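Local coordinates for outer membrane protein YopM (Yersinia pestis, PDB 1JL5) that acts as a secreted leucine-rich-repeat effector that assembles into a hollow tetramer, and probably alters host cell physiology to promote bacterial survival in host tissues, at residues Lys328-Pro333 / Phe346-Glu351; Asn287-Leu292 / Asn307-Leu312. One frame throughout, in Å; residues are numbered along the deposited sequence.

Contact 1: residues Lys328-Pro333 / Phe346-Glu351; sequences KLIELP and FNHLAE
N347 of one leucine-rich repeat reaches back to L329 of the repeat before it, the asparagine-to-backbone link that holds successive turns of this solenoid together. Its CG is anti to the carbonyl carbon (chi1 -87°), and OD1 accepts the L329 N-H over 3.1 Å, nearly straight at 162°. N327 N adds a weak second bond to OD1, while ND2 is gripped by V324 O and A344 O, so both ends of the buried amide have backbone partners and its rotation is fixed. The return bond is backbone only: H348 N donates a hydrogen bond to L329 O at 2.6 Å, bent to 133° at the hydrogen.

Packing is tightest around the buried L349, whose two methyls divide the work. CD1 meets CD1 of L332 at 3.5 Å, the two side chains crossing at about a right angle. CD2 lies 3.9 Å from CB of L329 and also fits against the backbone of E331. Toward the second subunit, CG2 of I330 rests 3.6 Å from CB of H348, oblique to the imidazole, whose NE2 is hydrogen-bonded to S206 OG of that subunit.

Beyond L349 the two segments are joined by water. L332 N and E351 O have no direct bond; a water accepts from the first and donates to the second, where N347 and H348 make direct bonds. Another water accepts the E351 N-H and lies within bonding distance of I330 O. On the exposed side the E331 and E351 carboxylates have like charges, their OE2 atoms 5.7 Å apart, and between them a water lies 2.8 Å from OE2 of E331 and a longer 3.3 Å from OE2 of E351.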
loop_
_atom_site.group_PDB
_atom_site.type_symbol
_atom_site.label_atom_id
_atom_site.label_comp_id
_atom_site.label_asym_id
_atom_site.label_seq_id
_atom_site.Cartn_x
_atom_site.Cartn_y
_atom_site.Cartn_z
ATOM N N LYS A 328 21.157 4.140 -5.211
ATOM C CA LYS A 328 22.108 3.129 -5.617
ATOM C C LYS A 328 23.245 3.095 -4.633
ATOM O O LYS A 328 24.400 2.897 -4.991
ATOM C CB LYS A 328 22.600 3.424 -7.028
ATOM C CG LYS A 328 21.462 3.456 -8.040
ATOM C CD LYS A 328 20.803 2.092 -8.148
ATOM C CE LYS A 328 19.497 2.159 -8.926
ATOM N NZ LYS A 328 19.667 2.731 -10.292
ATOM N N LEU A 329 22.880 3.280 -3.374
ATOM C CA LEU A 329 23.836 3.277 -2.290
ATOM C C LEU A 329 24.248 1.863 -1.953
ATOM O O LEU A 329 23.408 0.996 -1.723
ATOM C CB LEU A 329 23.222 3.925 -1.053
ATOM C CG LEU A 329 22.963 5.420 -1.202
ATOM C CD1 LEU A 329 22.042 5.904 -0.094
ATOM C CD2 LEU A 329 24.291 6.152 -1.179
ATOM N N ILE A 330 25.547 1.623 -1.948
ATOM C CA ILE A 330 26.032 0.312 -1.574
ATOM C C ILE A 330 26.514 0.488 -0.139
ATOM O O ILE A 330 26.829 -0.470 0.559
ATOM C CB ILE A 330 27.183 -0.147 -2.486
ATOM C CG1 ILE A 330 28.313 0.878 -2.455
ATOM C CG2 ILE A 330 26.676 -0.344 -3.900
ATOM C CD1 ILE A 330 29.526 0.415 -1.704
ATOM N N GLU A 331 26.528 1.737 0.303
ATOM C CA GLU A 331 26.962 2.043 1.644
ATOM C C GLU A 331 26.417 3.380 2.111
ATOM O O GLU A 331 26.339 4.338 1.344
ATOM C CB GLU A 331 28.489 2.052 1.698
ATOM C CG GLU A 331 29.073 2.131 3.084
ATOM C CD GLU A 331 30.570 1.881 3.067
ATOM O OE1 GLU A 331 31.295 2.686 2.448
ATOM O OE2 GLU A 331 31.016 0.880 3.671
ATOM N N LEU A 332 26.014 3.430 3.373
ATOM C CA LEU A 332 25.517 4.661 3.950
ATOM C C LEU A 332 26.657 5.245 4.749
ATOM O O LEU A 332 27.493 4.516 5.274
ATOM C CB LEU A 332 24.346 4.389 4.886
ATOM C CG LEU A 332 23.042 3.930 4.242
ATOM C CD1 LEU A 332 22.036 3.609 5.327
ATOM C CD2 LEU A 332 22.516 5.019 3.319
ATOM N N PRO A 333 26.729 6.575 4.832
ATOM C CA PRO A 333 27.820 7.147 5.615
ATOM C C PRO A 333 27.488 6.920 7.084
ATOM O O PRO A 333 26.406 6.416 7.408
ATOM C CB PRO A 333 27.777 8.624 5.238
ATOM C CG PRO A 333 26.324 8.852 4.995
ATOM C CD PRO A 333 25.918 7.630 4.206
ATOM N N PHE A 346 15.540 -0.195 -0.558
ATOM C CA PHE A 346 15.730 -0.180 -2.000
ATOM C C PHE A 346 17.038 0.467 -2.401
ATOM O O PHE A 346 17.087 1.410 -3.192
ATOM C CB PHE A 346 14.563 0.533 -2.659
ATOM C CG PHE A 346 13.263 -0.155 -2.447
ATOM C CD1 PHE A 346 12.996 -1.365 -3.084
ATOM C CD2 PHE A 346 12.300 0.391 -1.604
ATOM C CE1 PHE A 346 11.788 -2.020 -2.884
ATOM C CE2 PHE A 346 11.090 -0.256 -1.398
ATOM C CZ PHE A 346 10.834 -1.465 -2.040
ATOM N N ASN A 347 18.105 -0.046 -1.822
ATOM C CA ASN A 347 19.430 0.428 -2.135
ATOM C C ASN A 347 20.261 -0.812 -2.259
ATOM O O ASN A 347 19.727 -1.914 -2.234
ATOM C CB ASN A 347 19.951 1.335 -1.032
ATOM C CG ASN A 347 19.538 2.762 -1.243
ATOM O OD1 ASN A 347 20.038 3.427 -2.146
ATOM N ND2 ASN A 347 18.607 3.238 -0.432
ATOM N N HIS A 348 21.562 -0.639 -2.397
ATOM C CA HIS A 348 22.439 -1.776 -2.537
ATOM C C HIS A 348 23.323 -1.891 -1.310
ATOM O O HIS A 348 24.521 -2.135 -1.413
ATOM C CB HIS A 348 23.304 -1.616 -3.772
ATOM C CG HIS A 348 23.641 -2.915 -4.417
ATOM N ND1 HIS A 348 22.808 -3.519 -5.331
ATOM C CD2 HIS A 348 24.676 -3.763 -4.228
ATOM C CE1 HIS A 348 23.316 -4.686 -5.677
ATOM N NE2 HIS A 348 24.450 -4.858 -5.022
ATOM N N LEU A 349 22.720 -1.706 -0.146
ATOM C CA LEU A 349 23.462 -1.779 1.099
ATOM C C LEU A 349 23.757 -3.210 1.505
ATOM O O LEU A 349 22.858 -4.042 1.576
ATOM C CB LEU A 349 22.679 -1.096 2.216
ATOM C CG LEU A 349 22.299 0.354 1.941
ATOM C CD1 LEU A 349 21.550 0.899 3.140
ATOM C CD2 LEU A 349 23.551 1.177 1.637
ATOM N N ALA A 350 25.030 -3.489 1.750
ATOM C CA ALA A 350 25.450 -4.807 2.204
ATOM C C ALA A 350 25.321 -4.719 3.717
ATOM O O ALA A 350 25.051 -5.707 4.399
ATOM C CB ALA A 350 26.898 -5.063 1.819
ATOM N N GLU A 351 25.503 -3.505 4.224
ATOM C CA GLU A 351 25.423 -3.244 5.651
ATOM C C GLU A 351 24.799 -1.892 5.933
ATOM O O GLU A 351 24.940 -0.949 5.157
ATOM C CB GLU A 351 26.816 -3.234 6.276
ATOM C CG GLU A 351 27.658 -4.465 6.031
ATOM C CD GLU A 351 29.086 -4.263 6.498
ATOM O OE1 GLU A 351 29.282 -4.001 7.704
ATOM O OE2 GLU A 351 30.009 -4.356 5.658
HETATM O O HOH W 1 26.880 -1.588 2.856
HETATM O O HOH W 2 29.934 -1.665 3.791
HETATM O O HOH W 3 26.252 1.189 4.734
#

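Contact 2: residues Asn287-Leu292 / Asn307-Leu312; sequences NIFSGL and NEIRSL. With CA (calcium ion), chain C.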
loop_
_atom_site.group_PDB
_atom_site.type_symbol
_atom_site.label_atom_id
_atom_site.label_comp_id
_atom_site.label_asym_id
_atom_site.label_seq_id
_atom_site.Cartn_x
_atom_site.Cartn_y
_atom_site.Cartn_z
ATOM N N ASN A 287 14.864 12.994 -8.117
ATOM C CA ASN A 287 15.529 13.914 -8.990
ATOM C C ASN A 287 16.551 13.032 -9.634
ATOM O O ASN A 287 16.367 11.817 -9.675
ATOM C CB ASN A 287 16.126 15.064 -8.205
ATOM C CG ASN A 287 15.133 16.173 -8.026
ATOM O OD1 ASN A 287 14.933 16.976 -8.928
ATOM N ND2 ASN A 287 14.465 16.200 -6.880
ATOM N N ILE A 288 17.628 13.595 -10.138
ATOM C CA ILE A 288 18.588 12.734 -10.783
ATOM C C ILE A 288 19.955 12.905 -10.187
ATOM O O ILE A 288 20.960 12.977 -10.883
ATOM C CB ILE A 288 18.585 12.976 -12.297
ATOM C CG1 ILE A 288 18.957 14.422 -12.620
ATOM C CG2 ILE A 288 17.187 12.709 -12.832
ATOM C CD1 ILE A 288 19.069 14.683 -14.119
ATOM N N PHE A 289 19.973 12.972 -8.866
ATOM C CA PHE A 289 21.214 13.104 -8.135
ATOM C C PHE A 289 21.920 11.770 -8.178
ATOM O O PHE A 289 21.317 10.732 -7.908
ATOM C CB PHE A 289 20.927 13.482 -6.688
ATOM C CG PHE A 289 20.457 14.883 -6.530
ATOM C CD1 PHE A 289 21.367 15.932 -6.518
ATOM C CD2 PHE A 289 19.101 15.165 -6.429
ATOM C CE1 PHE A 289 20.929 17.245 -6.415
ATOM C CE2 PHE A 289 18.657 16.471 -6.326
ATOM C CZ PHE A 289 19.574 17.514 -6.318
ATOM N N SER A 290 23.191 11.792 -8.545
ATOM C CA SER A 290 23.976 10.569 -8.585
ATOM C C SER A 290 24.647 10.495 -7.222
ATOM O O SER A 290 25.283 9.507 -6.862
ATOM C CB SER A 290 25.011 10.638 -9.704
ATOM O OG SER A 290 25.750 11.836 -9.616
ATOM N N GLY A 291 24.475 11.563 -6.460
ATOM C CA GLY A 291 25.031 11.622 -5.129
ATOM C C GLY A 291 24.703 12.957 -4.498
ATOM O O GLY A 291 24.119 13.831 -5.131
ATOM N N LEU A 292 25.058 13.098 -3.233
ATOM C CA LEU A 292 24.853 14.337 -2.516
ATOM C C LEU A 292 26.226 14.631 -1.952
ATOM O O LEU A 292 26.700 13.946 -1.051
ATOM C CB LEU A 292 23.819 14.160 -1.405
ATOM C CG LEU A 292 22.405 13.917 -1.941
ATOM C CD1 LEU A 292 21.441 13.712 -0.783
ATOM C CD2 LEU A 292 21.976 15.109 -2.800
ATOM N N ASN A 307 16.618 8.707 -6.317
ATOM C CA ASN A 307 17.514 9.510 -7.109
ATOM C C ASN A 307 18.402 8.422 -7.636
ATOM O O ASN A 307 17.965 7.287 -7.771
ATOM C CB ASN A 307 18.284 10.488 -6.229
ATOM C CG ASN A 307 17.557 11.796 -6.079
ATOM O OD1 ASN A 307 17.499 12.583 -7.017
ATOM N ND2 ASN A 307 16.966 12.028 -4.910
ATOM N N GLU A 308 19.640 8.743 -7.941
ATOM C CA GLU A 308 20.540 7.717 -8.413
ATOM C C GLU A 308 21.751 7.874 -7.519
ATOM O O GLU A 308 22.888 7.731 -7.947
ATOM C CB GLU A 308 20.893 7.951 -9.880
ATOM C CG GLU A 308 21.516 6.739 -10.523
ATOM C CD GLU A 308 20.531 5.604 -10.694
ATOM O OE1 GLU A 308 19.478 5.595 -10.015
ATOM O OE2 GLU A 308 20.813 4.712 -11.514
ATOM N N ILE A 309 21.476 8.185 -6.258
ATOM C CA ILE A 309 22.524 8.404 -5.279
ATOM C C ILE A 309 23.381 7.172 -5.110
ATOM O O ILE A 309 22.917 6.133 -4.644
ATOM C CB ILE A 309 21.955 8.768 -3.901
ATOM C CG1 ILE A 309 21.048 10.001 -4.010
ATOM C CG2 ILE A 309 23.098 9.017 -2.930
ATOM C CD1 ILE A 309 21.720 11.180 -4.607
ATOM N N ARG A 310 24.640 7.295 -5.490
ATOM C CA ARG A 310 25.568 6.190 -5.362
ATOM C C ARG A 310 26.321 6.347 -4.067
ATOM O O ARG A 310 26.880 5.391 -3.541
ATOM C CB ARG A 310 26.578 6.203 -6.488
ATOM C CG ARG A 310 26.013 6.012 -7.856
ATOM C CD ARG A 310 27.068 5.294 -8.627
ATOM N NE ARG A 310 27.116 5.672 -10.022
ATOM C CZ ARG A 310 28.018 5.189 -10.856
ATOM N NH1 ARG A 310 28.917 4.326 -10.405
ATOM N NH2 ARG A 310 28.019 5.556 -12.126
ATOM N N SER A 311 26.363 7.573 -3.572
ATOM C CA SER A 311 27.064 7.834 -2.338
ATOM C C SER A 311 26.498 9.068 -1.686
ATOM O O SER A 311 26.040 9.997 -2.349
ATOM C CB SER A 311 28.556 8.040 -2.603
ATOM O OG SER A 311 28.758 9.219 -3.356
ATOM N N LEU A 312 26.524 9.054 -0.366
ATOM C CA LEU A 312 26.041 10.165 0.412
ATOM C C LEU A 312 27.244 10.778 1.081
ATOM O O LEU A 312 28.119 10.066 1.576
ATOM C CB LEU A 312 25.079 9.693 1.498
ATOM C CG LEU A 312 23.663 9.309 1.110
ATOM C CD1 LEU A 312 22.902 8.908 2.367
ATOM C CD2 LEU A 312 22.988 10.494 0.430
HETATM CA CA CA C . 17.287 5.878 -9.412
HETATM O O HOH W 4 16.497 8.507 -10.013
HETATM O O HOH W 5 28.790 11.857 -2.351
HETATM O O HOH W 6 17.358 4.477 -7.513
HETATM O O HOH W 7 14.998 5.841 -9.135
HETATM O O HOH W 8 17.186 6.460 -11.832
#
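N307 enters beside F289, its amide side by side with the ring and turned 70° from it. OD1 lies at the ring edge and accepts the F289 N-H, although its position is less certain because it sits too near the N287 backbone; ND2 is held by V284 O and A304 O. The N307 carbonyl binds calcium at 2.3 Å. E308 adds OE1 to the same ion, its chain bent at chi2 (69°), while OE2 forms a salt bridge with K328; four waters and D266 OD1 of the second subunit also lie on the metal, making it a bridge between subunits. The E308 N-H meets F289 O at 2.6 Å. I309 turns inward: CD1 is wedged 3.2 Å from CB of F289 and 3.9 Å from CG of L292. R310 N donates to S290 O from above the carbonyl plane, 46° out of it, while its guanidinium pairs with E228 of the second subunit. S311 O accepts a weak, 3.4 Å bond from L292 N. Finally CD2 of L312 lies alongside CD1 of L292. L292 and L312 belong to a short, weakly bonded parallel pair, 291-292 with 311-312, separate from strands 281-283 and 301-303 that precede them in the two repeats.

Contact 2 comes first along the chain, joining repeats 11 and 12, and contact 1 follows in series, joining repeats 13 and 14; their centres are 12 Å apart. Each pairs segments that follow neighbouring parallel strands, 281-283 and 301-303 for contact 2, 321-323 and 341-343 for contact 1, so the same stacking recurs along the solenoid. They touch directly: K328 NZ forms a 2.6 Å salt bridge with E308 OE2, and L329 CD2 packs 3.4 Å from S311 CA. Because OE1 of E308 binds calcium, K328 is a second-shell partner of that site. Both contacts also touch the second subunit, placing this run of repeats at an interface of the tetramer.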